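Local coordinates for protein carboxypeptidase D (PDB 3MN8) that is a zinc metallocarboxypeptidase that releases C-terminal arginine or lysine from peptides and proteins, processing growth factors, peptide hormones and neuropeptides, at residues A[390-395]-A[414-419]. Sequence-based numbering, arbitrary orientation.
Sequences FGYQTS and FKLAPV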
loop_
_atom_site.group_PDB
_atom_site.type_symbol
_atom_site.label_atom_id
_atom_site.label_comp_id
_atom_site.label_asym_id
_atom_site.label_seq_id
_atom_site.Cartn_x
_atom_site.Cartn_y
_atom_site.Cartn_z
ATOM N N PHE A 390 14.273 25.097 0.100
ATOM C CA PHE A 390 15.564 25.763 0.202
ATOM C C PHE A 390 15.788 26.672 -1.008
ATOM O O PHE A 390 15.549 26.273 -2.148
ATOM C CB PHE A 390 16.674 24.710 0.307
ATOM C CG PHE A 390 18.066 25.277 0.315
ATOM C CD1 PHE A 390 18.891 25.142 -0.792
ATOM C CD2 PHE A 390 18.556 25.930 1.429
ATOM C CE1 PHE A 390 20.181 25.661 -0.791
ATOM C CE2 PHE A 390 19.845 26.450 1.435
ATOM C CZ PHE A 390 20.657 26.315 0.323
ATOM N N GLY A 391 16.229 27.900 -0.761
ATOM C CA GLY A 391 16.470 28.832 -1.844
ATOM C C GLY A 391 15.185 29.499 -2.280
ATOM O O GLY A 391 15.159 30.246 -3.259
ATOM N N TYR A 392 14.112 29.227 -1.546
ATOM C CA TYR A 392 12.819 29.835 -1.832
ATOM C C TYR A 392 12.180 30.417 -0.590
ATOM O O TYR A 392 12.261 29.834 0.487
ATOM C CB TYR A 392 11.876 28.824 -2.476
ATOM C CG TYR A 392 12.283 28.447 -3.870
ATOM C CD1 TYR A 392 11.759 29.122 -4.974
ATOM C CD2 TYR A 392 13.204 27.433 -4.094
ATOM C CE1 TYR A 392 12.134 28.790 -6.264
ATOM C CE2 TYR A 392 13.586 27.092 -5.381
ATOM C CZ TYR A 392 13.049 27.773 -6.463
ATOM O OH TYR A 392 13.424 27.434 -7.749
ATOM N N GLN A 393 11.556 31.578 -0.753
ATOM C CA GLN A 393 10.772 32.184 0.313
ATOM C C GLN A 393 9.528 31.329 0.525
ATOM O O GLN A 393 8.816 30.993 -0.424
ATOM C CB GLN A 393 10.403 33.633 -0.022
ATOM C CG GLN A 393 11.602 34.486 -0.408
ATOM C CD GLN A 393 11.255 35.947 -0.671
ATOM O OE1 GLN A 393 10.096 36.298 -0.918
ATOM N NE2 GLN A 393 12.272 36.810 -0.622
ATOM N N THR A 394 9.298 30.956 1.778
ATOM C CA THR A 394 8.181 30.099 2.125
ATOM C C THR A 394 6.884 30.784 1.747
ATOM O O THR A 394 6.637 31.909 2.165
ATOM C CB THR A 394 8.161 29.794 3.626
ATOM O OG1 THR A 394 9.409 29.210 4.011
ATOM C CG2 THR A 394 7.035 28.831 3.951
ATOM N N SER A 395 6.062 30.106 0.952
ATOM C CA SER A 395 4.813 30.690 0.479
ATOM C C SER A 395 3.927 31.181 1.606
ATOM O O SER A 395 4.016 30.709 2.748
ATOM C CB SER A 395 4.008 29.667 -0.311
ATOM O OG SER A 395 3.420 28.727 0.573
ATOM N N PHE A 414 1.179 26.135 -5.691
ATOM C CA PHE A 414 2.012 27.132 -5.061
ATOM C C PHE A 414 3.064 27.657 -6.026
ATOM O O PHE A 414 3.729 26.878 -6.720
ATOM C CB PHE A 414 2.691 26.541 -3.829
ATOM C CG PHE A 414 1.725 26.101 -2.772
ATOM C CD1 PHE A 414 1.223 24.808 -2.777
ATOM C CD2 PHE A 414 1.308 26.981 -1.777
ATOM C CE1 PHE A 414 0.328 24.391 -1.803
ATOM C CE2 PHE A 414 0.409 26.579 -0.800
ATOM C CZ PHE A 414 -0.080 25.278 -0.809
ATOM N N LYS A 415 3.190 28.980 -6.082
ATOM C CA LYS A 415 4.359 29.617 -6.670
ATOM C C LYS A 415 5.241 30.190 -5.559
ATOM O O LYS A 415 4.761 30.878 -4.653
ATOM C CB LYS A 415 3.971 30.697 -7.680
ATOM C CG LYS A 415 3.306 30.146 -8.919
ATOM C CD LYS A 415 3.369 31.134 -10.074
ATOM C CE LYS A 415 3.046 30.457 -11.407
ATOM N NZ LYS A 415 3.317 31.361 -12.568
ATOM N N LEU A 416 6.530 29.874 -5.631
ATOM C CA LEU A 416 7.504 30.331 -4.651
ATOM C C LEU A 416 8.539 31.191 -5.333
ATOM O O LEU A 416 9.003 30.854 -6.427
ATOM C CB LEU A 416 8.220 29.144 -4.008
ATOM C CG LEU A 416 7.370 28.032 -3.405
ATOM C CD1 LEU A 416 8.248 26.972 -2.732
ATOM C CD2 LEU A 416 6.393 28.631 -2.423
ATOM N N ALA A 417 8.905 32.295 -4.685
ATOM C CA ALA A 417 9.931 33.182 -5.216
ATOM C C ALA A 417 11.272 32.778 -4.634
ATOM O O ALA A 417 11.336 32.298 -3.511
ATOM C CB ALA A 417 9.613 34.622 -4.888
ATOM N N PRO A 418 12.351 32.922 -5.410
ATOM C CA PRO A 418 13.620 32.574 -4.783
ATOM C C PRO A 418 13.874 33.597 -3.689
ATOM O O PRO A 418 13.436 34.736 -3.831
ATOM C CB PRO A 418 14.635 32.743 -5.923
ATOM C CG PRO A 418 13.816 32.785 -7.192
ATOM C CD PRO A 418 12.512 33.386 -6.798
ATOM N N VAL A 419 14.549 33.198 -2.616
ATOM C CA VAL A 419 14.905 34.115 -1.533
ATOM C C VAL A 419 15.384 35.483 -2.037
ATOM O O VAL A 419 15.225 36.498 -1.351
ATOM C CB VAL A 419 15.995 33.504 -0.628
ATOM C CG1 VAL A 419 15.443 32.308 0.117
ATOM C CG2 VAL A 419 17.218 33.100 -1.451
#
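Tyr-392 and Pro-418 face each other in a single beta bridge, closed by two backbone hydrogen bonds. The amide N of Gln-393 reaches O of Ala-417 at 2.9 Å, approaching almost in line with the carbonyl, whereas N of Val-419 meets O of Gly-391 at 3.1 Å from above the carbonyl plane. A third bond comes from a side chain: Gln-393 has its chain extended beyond CG, and its NE2 lies 3.1 Å from O of Val-419, again above the carbonyl plane and with an N-H...O angle of 139°. The segments belong to the transthyretin-like, all-beta domain that follows the catalytic domain, far from the zinc site. Here the loop between strands 381-388 and 398-402 of the four-stranded antiparallel sheet is tied to the chain leaving 410-415, an outermost strand of the three-stranded sheet. Apolar contacts continue the join. The Tyr-392 side chain crosses that of Leu-416 at about a right angle, with CD1 3.7 Å from CB of Leu-416, and its ring edge lies near O of Leu-416; the hydroxyl makes a weak hydrogen bond to Asp-345. An alanine at Tyr-392 would probably leave Leu-416 CB less covered and Asp-345 without this partner. Farther along, CD2 of Leu-416 packs against CB of Ser-395, whose OG lies 3.6 Å from CD2 of Phe-414 while hydrogen-bonded to the backbone N of Ala-387.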